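Local structure of gene 2 protein (Enterobacteria phage Sf6, 5C12) at residues 30-35 with 181-186; 26-31 with 175-180; 219-224 with 246-251; 72-77 with 212-217. The protein supplies the nuclease domain of the large terminase subunit of a viral DNA-packaging machine, binding metal ions and probably cutting DNA by a two-metal-ion mechanism. The protein carries 1 engineered substitution. One frame throughout, in Å; residues are numbered along the deposited sequence.

Interaction 1 (30-35 with 181-186)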
loop_
_atom_site.group_PDB
_atom_site.type_symbol
_atom_site.label_atom_id
_atom_site.label_comp_id
_atom_site.label_asym_id
_atom_site.label_seq_id
_atom_site.Cartn_x
_atom_site.Cartn_y
_atom_site.Cartn_z
ATOM N N GLU A 30 4.118 9.130 -12.490
ATOM C CA GLU A 30 5.308 9.567 -13.196
ATOM C C GLU A 30 5.991 10.717 -12.435
ATOM O O GLU A 30 7.211 10.721 -12.274
ATOM C CB GLU A 30 4.956 10.011 -14.609
ATOM C CG GLU A 30 4.355 8.941 -15.518
ATOM C CD GLU A 30 5.292 7.772 -15.752
ATOM O OE1 GLU A 30 6.524 7.938 -15.594
ATOM O OE2 GLU A 30 4.787 6.679 -16.084
ATOM N N ALA A 31 5.207 11.689 -11.976
ATOM C CA ALA A 31 5.757 12.807 -11.179
ATOM C C ALA A 31 6.422 12.301 -9.895
ATOM O O ALA A 31 7.489 12.776 -9.489
ATOM C CB ALA A 31 4.673 13.804 -10.839
ATOM N N ALA A 32 5.789 11.325 -9.255
ATOM C CA ALA A 32 6.275 10.788 -8.002
ATOM C C ALA A 32 7.521 9.940 -8.146
ATOM O O ALA A 32 8.195 9.659 -7.155
ATOM C CB ALA A 32 5.191 9.975 -7.331
ATOM N N THR A 33 7.815 9.503 -9.358
ATOM C CA THR A 33 9.036 8.743 -9.611
ATOM C C THR A 33 10.231 9.657 -9.368
ATOM O O THR A 33 10.341 10.716 -9.986
ATOM C CB THR A 33 9.041 8.185 -11.039
ATOM O OG1 THR A 33 7.896 7.325 -11.205
ATOM C CG2 THR A 33 10.307 7.388 -11.299
ATOM N N ASP A 34 11.067 9.268 -8.404
ATOM C CA ASP A 34 12.237 10.051 -8.013
ATOM C C ASP A 34 11.876 11.479 -7.586
ATOM O O ASP A 34 12.692 12.399 -7.702
ATOM C CB ASP A 34 13.287 10.055 -9.143
ATOM C CG ASP A 34 14.019 8.736 -9.279
ATOM O OD1 ASP A 34 14.062 7.938 -8.305
ATOM O OD2 ASP A 34 14.586 8.501 -10.376
ATOM N N ALA A 35 10.672 11.673 -7.049
ATOM C CA ALA A 35 10.282 12.997 -6.583
ATOM C C ALA A 35 11.234 13.521 -5.515
ATOM O O ALA A 35 11.485 14.720 -5.447
ATOM C CB ALA A 35 8.849 13.007 -6.047
ATOM N N TYR A 181 -1.052 12.723 -5.214
ATOM C CA TYR A 181 -1.536 13.973 -5.785
ATOM C C TYR A 181 -0.749 15.172 -5.263
ATOM O O TYR A 181 -0.362 16.049 -6.019
ATOM C CB TYR A 181 -3.022 14.168 -5.488
ATOM C CG TYR A 181 -3.564 15.482 -5.970
ATOM C CD1 TYR A 181 -3.741 15.711 -7.307
ATOM C CD2 TYR A 181 -3.884 16.487 -5.077
ATOM C CE1 TYR A 181 -4.240 16.915 -7.759
ATOM C CE2 TYR A 181 -4.381 17.694 -5.518
ATOM C CZ TYR A 181 -4.558 17.888 -6.850
ATOM O OH TYR A 181 -5.050 19.091 -7.332
ATOM N N LEU A 182 -0.511 15.219 -3.962
ATOM C CA LEU A 182 0.265 16.308 -3.387
ATOM C C LEU A 182 1.690 16.320 -3.997
ATOM O O LEU A 182 2.274 17.382 -4.254
ATOM C CB LEU A 182 0.305 16.183 -1.865
ATOM C CG LEU A 182 0.500 17.428 -1.028
ATOM C CD1 LEU A 182 -0.663 18.400 -1.245
ATOM C CD2 LEU A 182 0.614 17.011 0.435
ATOM N N THR A 183 2.244 15.135 -4.237
ATOM C CA THR A 183 3.576 15.008 -4.844
ATOM C C THR A 183 3.562 15.533 -6.264
ATOM O O THR A 183 4.443 16.290 -6.664
ATOM C CB THR A 183 4.069 13.559 -4.823
ATOM O OG1 THR A 183 4.009 13.067 -3.484
ATOM C CG2 THR A 183 5.477 13.476 -5.249
ATOM N N TYR A 184 2.526 15.172 -7.009
ATOM C CA TYR A 184 2.340 15.698 -8.358
ATOM C C TYR A 184 2.271 17.223 -8.365
ATOM O O TYR A 184 2.897 17.873 -9.191
ATOM C CB TYR A 184 1.080 15.096 -8.974
ATOM C CG TYR A 184 0.647 15.714 -10.261
ATOM C CD1 TYR A 184 1.227 15.338 -11.461
ATOM C CD2 TYR A 184 -0.359 16.664 -10.278
ATOM C CE1 TYR A 184 0.827 15.922 -12.656
ATOM C CE2 TYR A 184 -0.765 17.245 -11.453
ATOM C CZ TYR A 184 -0.171 16.878 -12.630
ATOM O OH TYR A 184 -0.602 17.469 -13.792
ATOM N N ARG A 185 1.489 17.804 -7.464
ATOM C CA ARG A 185 1.362 19.256 -7.426
ATOM C C ARG A 185 2.699 19.922 -7.067
ATOM O O ARG A 185 3.031 20.981 -7.563
ATOM C CB ARG A 185 0.270 19.686 -6.451
ATOM C CG ARG A 185 -1.140 19.234 -6.843
ATOM C CD ARG A 185 -1.619 19.752 -8.195
ATOM N NE ARG A 185 -1.679 21.212 -8.267
ATOM C CZ ARG A 185 -2.248 21.885 -9.264
ATOM N NH1 ARG A 185 -2.821 21.228 -10.263
ATOM N NH2 ARG A 185 -2.260 23.208 -9.255
ATOM N N ALA A 186 3.487 19.281 -6.215
ATOM C CA ALA A 186 4.775 19.846 -5.855
ATOM C C ALA A 186 5.777 19.759 -7.011
ATOM O O ALA A 186 6.491 20.717 -7.301
ATOM C CB ALA A 186 5.327 19.108 -4.640
#
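Ala35 presses its CB onto the methyl of Thr183, CB to CG2 at 3.5 Å, tighter than an ordinary carbon-carbon contact. The same methyl also lies 3.9 Å from Ala32 CA, so Thr183 CG2 rests against both ends of the type II beta turn from Ala32 to Ala35. It can reach there because a chi1 of -54° puts OG1 beside the backbone N and leaves CG2 anti to it. OG1 bonds to Arg179 O and to the N-H of Leu199; the polar half of this buried threonine is thus satisfied while its apolar half does the packing. The other end of the contact is looser. Ala31 CB approaches the edge of the Tyr184 ring near its plane, 3.8 Å from CD1, and the tyrosine remains partly accessible to solvent. Small residues on the 30-35 side bring the backbones close, with Ala31 and Tyr184 CA atoms 5.3 Å apart. The contact is plain packing far from the metal site: helix 26-32 and the turn pack against helix 168-189, while strand 200-201 adjoins the turn, Phe201 touching Ala32 and Ser200 touching Ala35.

Interaction 2 (26-31 with 175-180)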
loop_
_atom_site.group_PDB
_atom_site.type_symbol
_atom_site.label_atom_id
_atom_site.label_comp_id
_atom_site.label_asym_id
_atom_site.label_seq_id
_atom_site.Cartn_x
_atom_site.Cartn_y
_atom_site.Cartn_z
ATOM N N ARG A 26 -2.045 8.241 -13.754
ATOM C CA ARG A 26 -0.722 7.841 -14.160
ATOM C C ARG A 26 0.255 9.010 -14.081
ATOM O O ARG A 26 1.399 8.837 -13.695
ATOM C CB ARG A 26 -0.783 7.283 -15.579
ATOM C CG ARG A 26 0.544 6.830 -16.106
ATOM C CD ARG A 26 1.027 5.637 -15.349
ATOM N NE ARG A 26 2.362 5.249 -15.770
ATOM C CZ ARG A 26 2.709 4.026 -16.146
ATOM N NH1 ARG A 26 1.829 3.027 -16.158
ATOM N NH2 ARG A 26 3.964 3.805 -16.504
ATOM N N GLU A 27 -0.178 10.199 -14.478
ATOM C CA GLU A 27 0.704 11.351 -14.389
ATOM C C GLU A 27 1.242 11.585 -12.982
ATOM O O GLU A 27 2.374 12.038 -12.828
ATOM C CB GLU A 27 0.000 12.620 -14.881
ATOM C CG GLU A 27 0.033 12.780 -16.366
ATOM C CD GLU A 27 1.437 12.880 -16.913
ATOM O OE1 GLU A 27 2.131 13.885 -16.634
ATOM O OE2 GLU A 27 1.842 11.955 -17.636
ATOM N N TRP A 28 0.431 11.325 -11.948
ATOM C CA TRP A 28 0.899 11.500 -10.586
ATOM C C TRP A 28 2.034 10.516 -10.297
ATOM O O TRP A 28 3.006 10.831 -9.615
ATOM C CB TRP A 28 -0.202 11.245 -9.554
ATOM C CG TRP A 28 -1.479 12.031 -9.715
ATOM C CD1 TRP A 28 -1.702 13.115 -10.520
ATOM C CD2 TRP A 28 -2.709 11.782 -9.033
ATOM N NE1 TRP A 28 -3.006 13.547 -10.385
ATOM C CE2 TRP A 28 -3.642 12.742 -9.477
ATOM C CE3 TRP A 28 -3.114 10.832 -8.088
ATOM C CZ2 TRP A 28 -4.952 12.783 -9.003
ATOM C CZ3 TRP A 28 -4.409 10.866 -7.628
ATOM C CH2 TRP A 28 -5.319 11.831 -8.093
ATOM N N LEU A 29 1.887 9.297 -10.802
ATOM C CA LEU A 29 2.900 8.253 -10.582
ATOM C C LEU A 29 4.216 8.604 -11.280
ATOM O O LEU A 29 5.300 8.411 -10.727
ATOM C CB LEU A 29 2.380 6.895 -11.068
ATOM C CG LEU A 29 1.119 6.405 -10.343
ATOM C CD1 LEU A 29 0.547 5.199 -11.075
ATOM C CD2 LEU A 29 1.424 6.071 -8.893
ATOM N N GLU A 30 4.118 9.130 -12.490
ATOM C CA GLU A 30 5.308 9.567 -13.196
ATOM C C GLU A 30 5.991 10.717 -12.435
ATOM O O GLU A 30 7.211 10.721 -12.274
ATOM C CB GLU A 30 4.956 10.011 -14.609
ATOM C CG GLU A 30 4.355 8.941 -15.518
ATOM C CD GLU A 30 5.292 7.772 -15.752
ATOM O OE1 GLU A 30 6.524 7.938 -15.594
ATOM O OE2 GLU A 30 4.787 6.679 -16.084
ATOM N N ALA A 31 5.207 11.689 -11.976
ATOM C CA ALA A 31 5.757 12.807 -11.179
ATOM C C ALA A 31 6.422 12.301 -9.895
ATOM O O ALA A 31 7.489 12.776 -9.489
ATOM C CB ALA A 31 4.673 13.804 -10.839
ATOM N N ALA A 175 -5.237 7.427 1.249
ATOM C CA ALA A 175 -4.030 7.975 1.847
ATOM C C ALA A 175 -2.937 7.975 0.786
ATOM O O ALA A 175 -2.193 8.953 0.635
ATOM C CB ALA A 175 -3.595 7.146 3.071
ATOM N N LEU A 176 -2.861 6.882 0.060
ATOM C CA LEU A 176 -1.882 6.748 -1.020
ATOM C C LEU A 176 -2.180 7.780 -2.115
ATOM O O LEU A 176 -1.286 8.508 -2.570
ATOM C CB LEU A 176 -1.924 5.334 -1.564
ATOM C CG LEU A 176 -1.095 4.992 -2.807
ATOM C CD1 LEU A 176 0.356 5.340 -2.527
ATOM C CD2 LEU A 176 -1.256 3.524 -3.147
ATOM N N ALA A 177 -3.437 7.835 -2.552
ATOM C CA ALA A 177 -3.811 8.743 -3.613
ATOM C C ALA A 177 -3.536 10.191 -3.222
ATOM O O ALA A 177 -3.048 10.973 -4.041
ATOM C CB ALA A 177 -5.248 8.546 -4.008
ATOM N N ASP A 178 -3.848 10.566 -1.987
ATOM C CA ASP A 178 -3.590 11.922 -1.516
ATOM C C ASP A 178 -2.094 12.237 -1.505
ATOM O O ASP A 178 -1.690 13.320 -1.958
ATOM C CB ASP A 178 -4.175 12.136 -0.117
ATOM C CG ASP A 178 -5.683 12.187 -0.092
ATOM O OD1 ASP A 178 -6.328 12.197 -1.153
ATOM O OD2 ASP A 178 -6.231 12.233 1.047
ATOM N N ARG A 179 -1.268 11.312 -1.029
ATOM C CA ARG A 179 0.181 11.516 -1.062
ATOM C C ARG A 179 0.651 11.733 -2.491
ATOM O O ARG A 179 1.441 12.640 -2.772
ATOM C CB ARG A 179 0.950 10.334 -0.484
ATOM C CG ARG A 179 0.906 10.221 1.020
ATOM C CD ARG A 179 1.808 9.044 1.370
ATOM N NE ARG A 179 1.812 8.740 2.786
ATOM C CZ ARG A 179 2.796 9.019 3.629
ATOM N NH1 ARG A 179 3.928 9.606 3.254
ATOM N NH2 ARG A 179 2.661 8.653 4.887
ATOM N N LEU A 180 0.179 10.896 -3.400
ATOM C CA LEU A 180 0.609 10.990 -4.797
ATOM C C LEU A 180 0.183 12.304 -5.455
ATOM O O LEU A 180 0.963 12.938 -6.162
ATOM C CB LEU A 180 0.065 9.816 -5.586
ATOM C CG LEU A 180 0.695 8.494 -5.168
ATOM C CD1 LEU A 180 -0.101 7.327 -5.766
ATOM C CD2 LEU A 180 2.185 8.408 -5.570
#
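Trp28 lies against one turn of helix 168-189, and its side chain traces the whole approach. CB starts the contact 4.0 Å from Leu180 O. CG, anti to the carbonyl carbon (chi1 -54°), then brings the six-membered ring toward Leu180 and Ala177. CE3 sits 4.2 Å from Leu180 CB, the two side chains crossing at about a right angle, and CZ3, at the far reach of the contact, comes 3.8 Å from Ala177 O. These approaches to the ring are oblique. Beyond the contact, Tyr181 meets the indole edge-to-face and Tyr184 adds a second ring, so two tyrosines of helix 168-189 also pack on the tryptophan. One residue on, Leu29 meets Leu180 methyl to methyl: Leu29 CD2 is 3.7 Å from Leu180 CD1 and 4.1 Å from Leu180 CD2. The helix segments pack at an axis distance of 10.3 Å and an angle of 64°. Arg26 and Glu30 take no part in the contact; within helix 26-32 Arg26 grips Glu30 OE2 side-on with NE and NH2, the NE bond being 2.8 Å long, while NH2 also pairs with Glu212. The chemistry between the helices is therefore mainly van der Waals and apolar, with the Trp28 side chain also lying against two backbone carbonyl oxygens to which it makes no bond, and the fit is set by shape.

Interaction 3 (219-224 with 246-251)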
loop_
_atom_site.group_PDB
_atom_site.type_symbol
_atom_site.label_atom_id
_atom_site.label_comp_id
_atom_site.label_asym_id
_atom_site.label_seq_id
_atom_site.Cartn_x
_atom_site.Cartn_y
_atom_site.Cartn_z
ATOM N N THR A 219 -3.348 2.228 -11.425
ATOM C CA THR A 219 -4.295 2.969 -12.235
ATOM C C THR A 219 -5.572 2.201 -12.524
ATOM O O THR A 219 -6.470 2.735 -13.184
ATOM C CB THR A 219 -3.660 3.407 -13.554
ATOM O OG1 THR A 219 -3.157 2.258 -14.246
ATOM C CG2 THR A 219 -2.526 4.391 -13.265
ATOM N N GLN A 220 -5.667 0.977 -12.001
ATOM C CA GLN A 220 -6.866 0.156 -12.150
ATOM C C GLN A 220 -7.752 0.200 -10.906
ATOM O O GLN A 220 -8.897 -0.248 -10.955
ATOM C CB GLN A 220 -6.487 -1.301 -12.418
ATOM C CG GLN A 220 -5.634 -1.519 -13.662
ATOM C CD GLN A 220 -6.455 -1.717 -14.899
ATOM O OE1 GLN A 220 -7.285 -0.875 -15.251
ATOM N NE2 GLN A 220 -6.244 -2.844 -15.569
ATOM N N ILE A 221 -7.227 0.712 -9.797
ATOM C CA ILE A 221 -7.990 0.773 -8.544
ATOM C C ILE A 221 -9.135 1.772 -8.742
ATOM O O ILE A 221 -8.918 2.907 -9.180
ATOM C CB ILE A 221 -7.119 1.163 -7.351
ATOM C CG1 ILE A 221 -5.951 0.188 -7.177
ATOM C CG2 ILE A 221 -7.958 1.227 -6.075
ATOM C CD1 ILE A 221 -6.369 -1.256 -6.949
ATOM N N GLN A 222 -10.357 1.339 -8.456
ATOM C CA GLN A 222 -11.530 2.132 -8.817
ATOM C C GLN A 222 -12.525 2.288 -7.677
ATOM O O GLN A 222 -12.753 1.367 -6.899
ATOM C CB GLN A 222 -12.270 1.496 -9.997
ATOM C CG GLN A 222 -11.560 1.620 -11.314
ATOM C CD GLN A 222 -12.259 0.856 -12.400
ATOM O OE1 GLN A 222 -11.615 0.217 -13.230
ATOM N NE2 GLN A 222 -13.593 0.916 -12.412
ATOM N N ARG A 223 -13.137 3.458 -7.634
ATOM C CA ARG A 223 -14.246 3.715 -6.736
ATOM C C ARG A 223 -15.482 2.941 -7.189
ATOM O O ARG A 223 -15.631 2.628 -8.377
ATOM C CB ARG A 223 -14.503 5.223 -6.726
ATOM C CG ARG A 223 -15.447 5.726 -5.671
ATOM C CD ARG A 223 -15.527 7.254 -5.707
ATOM N NE ARG A 223 -16.711 7.732 -5.008
ATOM C CZ ARG A 223 -17.165 8.980 -5.055
ATOM N NH1 ARG A 223 -16.532 9.898 -5.774
ATOM N NH2 ARG A 223 -18.255 9.306 -4.376
ATOM N N LYS A 224 -16.370 2.611 -6.256
ATOM C CA LYS A 224 -17.659 2.026 -6.621
ATOM C C LYS A 224 -18.761 2.759 -5.875
ATOM O O LYS A 224 -18.505 3.345 -4.821
ATOM C CB LYS A 224 -17.719 0.533 -6.282
ATOM C CG LYS A 224 -17.846 0.263 -4.806
ATOM C CD LYS A 224 -17.889 -1.217 -4.458
ATOM C CE LYS A 224 -19.187 -1.842 -4.880
ATOM N NZ LYS A 224 -19.313 -3.200 -4.302
ATOM N N PRO A 246 -6.684 -8.719 -13.268
ATOM C CA PRO A 246 -6.130 -9.620 -12.258
ATOM C C PRO A 246 -5.955 -8.914 -10.919
ATOM O O PRO A 246 -5.960 -7.683 -10.840
ATOM C CB PRO A 246 -4.775 -10.038 -12.846
ATOM C CG PRO A 246 -4.453 -9.028 -13.868
ATOM C CD PRO A 246 -5.744 -8.482 -14.380
ATOM N N SER A 247 -5.787 -9.707 -9.871
ATOM C CA SER A 247 -5.703 -9.164 -8.523
ATOM C C SER A 247 -4.488 -8.242 -8.426
ATOM O O SER A 247 -3.388 -8.620 -8.836
ATOM C CB SER A 247 -5.602 -10.295 -7.510
ATOM O OG SER A 247 -5.907 -9.817 -6.213
ATOM N N PRO A 248 -4.690 -7.024 -7.897
ATOM C CA PRO A 248 -3.615 -6.030 -7.875
ATOM C C PRO A 248 -2.774 -6.138 -6.613
ATOM O O PRO A 248 -2.819 -5.260 -5.746
ATOM C CB PRO A 248 -4.389 -4.714 -7.937
ATOM C CG PRO A 248 -5.633 -4.997 -7.136
ATOM C CD PRO A 248 -5.981 -6.434 -7.482
ATOM N N ASN A 249 -2.006 -7.219 -6.510
ATOM C CA ASN A 249 -1.311 -7.503 -5.262
ATOM C C ASN A 249 -0.183 -6.544 -4.936
ATOM O O ASN A 249 0.107 -6.306 -3.762
ATOM C CB ASN A 249 -0.747 -8.907 -5.263
ATOM C CG ASN A 249 -1.698 -9.911 -5.845
ATOM O OD1 ASN A 249 -2.610 -10.339 -5.178
ATOM N ND2 ASN A 249 -1.484 -10.293 -7.105
ATOM N N LEU A 250 0.484 -5.998 -5.960
ATOM C CA LEU A 250 1.535 -5.018 -5.708
ATOM C C LEU A 250 0.919 -3.717 -5.182
ATOM O O LEU A 250 1.420 -3.121 -4.218
ATOM C CB LEU A 250 2.347 -4.727 -6.973
ATOM C CG LEU A 250 2.998 -5.899 -7.675
ATOM C CD1 LEU A 250 3.609 -5.398 -8.967
ATOM C CD2 LEU A 250 4.034 -6.527 -6.764
ATOM N N ALA A 251 -0.163 -3.269 -5.832
ATOM C CA ALA A 251 -0.897 -2.084 -5.379
ATOM C C ALA A 251 -1.395 -2.245 -3.955
ATOM O O ALA A 251 -1.273 -1.338 -3.149
ATOM C CB ALA A 251 -2.082 -1.780 -6.313
#
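A single methyl carries this contact: Ile221 CD1, reaching across from the loop after helix 208-218, is the atom that touches both Pro248 and Ala251. Pro248 is the centre of an inverse gamma turn that leads into helix 249-256, whose first turn carries Ala251, in the RNase H-like nuclease fold expected of terminase nuclease domains. The turn is closed by a weak backbone bond from Asn249 N to Ser247 O, 3.0 Å long, and Pro248 takes the N-cap position before the helix. In Ile221, chi1 (-58°) sets CG1 anti to the carbonyl carbon and chi2 (-59°) then swings CD1 obliquely onto the pyrrolidine ring, at 3.8 Å from Pro248 CG and 4.1 Å from Pro248 CB. With no polar atom involved, the contact is a buried apolar fit between a loop and a helix start.

What this helix start carries gives the packing its setting. Asn249 binds manganese in other structures of this protein, and Asp252, one residue beyond the segment, holds magnesium here together with Asp52. The side chain of Pro248 lies about 5 Å from a bound magnesium ion, so Ile221 touches a residue close to the metal. Two further bonds fix the segment: Ser247 OG to Asp55, a metal ligand in another structure of this protein, and Ala251 N to the carboxylate of Glu217. Tyr173 of helix 168-189 touches both Ile221 and Ala251, joining a third element to the contact. On the helix itself, Ile221 CD1 ends 4.4 Å from Ala251 CB.

Interaction 4 (72-77 with 212-217)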
loop_
_atom_site.group_PDB
_atom_site.type_symbol
_atom_site.label_atom_id
_atom_site.label_comp_id
_atom_site.label_asym_id
_atom_site.label_seq_id
_atom_site.Cartn_x
_atom_site.Cartn_y
_atom_site.Cartn_z
ATOM N N LYS A 72 11.042 1.953 -1.525
ATOM C CA LYS A 72 12.340 1.396 -1.884
ATOM C C LYS A 72 12.306 -0.016 -2.479
ATOM O O LYS A 72 13.269 -0.420 -3.130
ATOM C CB LYS A 72 13.307 1.468 -0.708
ATOM C CG LYS A 72 12.964 0.623 0.461
ATOM C CD LYS A 72 14.081 0.665 1.505
ATOM C CE LYS A 72 13.738 -0.225 2.688
ATOM N NZ LYS A 72 14.846 -0.166 3.666
ATOM N N ARG A 73 11.228 -0.766 -2.268
ATOM C CA ARG A 73 11.096 -2.096 -2.842
ATOM C C ARG A 73 9.666 -2.395 -3.209
ATOM O O ARG A 73 8.738 -2.106 -2.442
ATOM C CB ARG A 73 11.611 -3.206 -1.897
ATOM C CG ARG A 73 11.784 -4.546 -2.605
ATOM C CD ARG A 73 12.087 -5.705 -1.700
ATOM N NE ARG A 73 13.283 -5.489 -0.902
ATOM C CZ ARG A 73 14.508 -5.835 -1.267
ATOM N NH1 ARG A 73 14.722 -6.392 -2.445
ATOM N NH2 ARG A 73 15.522 -5.613 -0.450
ATOM N N ILE A 74 9.496 -2.954 -4.397
ATOM C CA ILE A 74 8.235 -3.537 -4.861
ATOM C C ILE A 74 8.537 -4.893 -5.466
ATOM O O ILE A 74 9.304 -5.014 -6.438
ATOM C CB ILE A 74 7.555 -2.654 -5.946
ATOM C CG1 ILE A 74 7.213 -1.244 -5.424
ATOM C CG2 ILE A 74 6.361 -3.360 -6.528
ATOM C CD1 ILE A 74 6.113 -1.143 -4.371
ATOM N N ALA A 75 8.002 -5.957 -4.878
ATOM C CA ALA A 75 8.406 -7.293 -5.260
ATOM C C ALA A 75 7.204 -8.174 -5.452
ATOM O O ALA A 75 6.211 -8.040 -4.753
ATOM C CB ALA A 75 9.345 -7.924 -4.198
ATOM N N GLU A 76 7.323 -9.082 -6.401
ATOM C CA GLU A 76 6.308 -10.091 -6.688
ATOM C C GLU A 76 6.815 -11.463 -6.229
ATOM O O GLU A 76 8.001 -11.808 -6.373
ATOM C CB GLU A 76 5.961 -10.089 -8.186
ATOM C CG GLU A 76 7.154 -10.376 -9.114
ATOM C CD GLU A 76 6.851 -10.264 -10.611
ATOM O OE1 GLU A 76 5.756 -9.784 -10.976
ATOM O OE2 GLU A 76 7.723 -10.686 -11.403
ATOM N N GLY A 77 5.905 -12.245 -5.667
ATOM C CA GLY A 77 6.237 -13.553 -5.147
ATOM C C GLY A 77 5.505 -14.614 -5.933
ATOM O O GLY A 77 4.278 -14.711 -5.868
ATOM N N GLU A 212 6.917 -0.232 -13.163
ATOM C CA GLU A 212 5.904 -0.232 -14.221
ATOM C C GLU A 212 4.753 -1.199 -13.893
ATOM O O GLU A 212 3.589 -0.875 -14.131
ATOM C CB GLU A 212 6.512 -0.588 -15.577
ATOM C CG GLU A 212 5.472 -0.655 -16.679
ATOM C CD GLU A 212 4.623 0.602 -16.720
ATOM O OE1 GLU A 212 5.236 1.693 -16.679
ATOM O OE2 GLU A 212 3.365 0.511 -16.761
ATOM N N LYS A 213 5.063 -2.378 -13.366
ATOM C CA LYS A 213 3.994 -3.315 -13.005
ATOM C C LYS A 213 3.101 -2.730 -11.917
ATOM O O LYS A 213 1.860 -2.837 -11.978
ATOM C CB LYS A 213 4.564 -4.660 -12.507
ATOM C CG LYS A 213 5.274 -5.474 -13.565
ATOM C CD LYS A 213 5.398 -6.909 -13.071
ATOM C CE LYS A 213 6.087 -7.793 -14.058
ATOM N NZ LYS A 213 5.788 -9.225 -13.741
ATOM N N LEU A 214 3.719 -2.102 -10.921
ATOM C CA LEU A 214 2.979 -1.448 -9.852
ATOM C C LEU A 214 2.061 -0.368 -10.436
ATOM O O LEU A 214 0.880 -0.289 -10.098
ATOM C CB LEU A 214 3.920 -0.820 -8.841
ATOM C CG LEU A 214 3.249 0.106 -7.828
ATOM C CD1 LEU A 214 2.436 -0.690 -6.829
ATOM C CD2 LEU A 214 4.270 1.023 -7.118
ATOM N N PHE A 215 2.619 0.473 -11.300
ATOM C CA PHE A 215 1.849 1.566 -11.845
ATOM C C PHE A 215 0.638 1.078 -12.632
ATOM O O PHE A 215 -0.436 1.681 -12.571
ATOM C CB PHE A 215 2.724 2.444 -12.736
ATOM C CG PHE A 215 3.727 3.285 -11.989
ATOM C CD1 PHE A 215 3.864 3.222 -10.616
ATOM C CD2 PHE A 215 4.533 4.176 -12.684
ATOM C CE1 PHE A 215 4.785 4.025 -9.954
ATOM C CE2 PHE A 215 5.440 4.974 -12.020
ATOM C CZ PHE A 215 5.569 4.912 -10.666
ATOM N N ALA A 216 0.817 0.003 -13.388
ATOM C CA ALA A 216 -0.262 -0.560 -14.185
ATOM C C ALA A 216 -1.377 -1.113 -13.308
ATOM O O ALA A 216 -2.517 -1.210 -13.750
ATOM C CB ALA A 216 0.257 -1.645 -15.088
ATOM N N GLU A 217 -1.038 -1.524 -12.086
ATOM C CA GLU A 217 -2.042 -1.966 -11.135
ATOM C C GLU A 217 -2.711 -0.787 -10.458
ATOM O O GLU A 217 -3.935 -0.747 -10.338
ATOM C CB GLU A 217 -1.430 -2.913 -10.076
ATOM C CG GLU A 217 -1.019 -4.264 -10.627
ATOM C CD GLU A 217 -0.557 -5.255 -9.542
ATOM O OE1 GLU A 217 -0.601 -4.888 -8.345
ATOM O OE2 GLU A 217 -0.158 -6.374 -9.926
HETATM O O HOH W 1 8.819 -9.248 -13.386
#
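Glu76 and Lys213 supply the electrostatic part of this strand-to-helix contact. Lys213 NZ donates to Glu76 OE1 at 2.8 Å in a salt bridge that uses the syn lone pair, on the side of the other carboxylate oxygen. That second oxygen is occupied as well: a water donates to Glu76 OE2 at 2.7 Å and accepts a weak bond from Lys213 NZ, closing a small ring of ammonium, carboxylate and water. Both side chains are extended beyond CG and cross at about a right angle. Glu76 CG lies between the backbone N and the carbonyl carbon (chi1 59°), a position that sends the carboxylate out toward the helix. The pair lies at the partly exposed border, where water can join it.

The apolar part is buried. Two residues back on the same strand face, Ile74 meets Leu214, the neighbour of Lys213: Ile74 CD1 is 4.0 Å from Leu214 CD2 and CG1 is hardly farther, again in a right-angled crossing. Leu250 of helix 249-256 touches both residues and thickens this core.

At the start of the segment, Lys72 and Arg73 both face Ser65 in a classic beta bulge. A helix laid on the face of a mixed sheet, apolar inside and salt-bridged at its border, is consistent with the layered alpha/beta architecture of an RNase H-like nuclease, and Glu76 here comes within about 7 Å of Asn249, a manganese ligand in another structure of this protein, side chain to side chain.

Overall arrangement
Interactions 1 and 2 are successive parts of one helix pair, 26-32 on 168-189, with centres 6 Å apart; Trp28 of the second packs on Tyr184 of the first. Helix 208-218 joins this pair to the metal-binding side of the domain. Its Glu212 forms a salt bridge with Arg26 of interaction 2, and its Phe215 touches Thr33 of interaction 1. Interactions 3 and 4, centres 12 Å apart, are tied directly: Glu217 OE1 of segment 212-217 accepts from Ala251 N at 3.0 Å, and Leu250 touches Ile74 and Leu214. Interaction 3 lies nearer the magnesium site, for the side chain of Leu214 in interaction 4 is about 11 Å from the metal, against about 5 Å for Pro248.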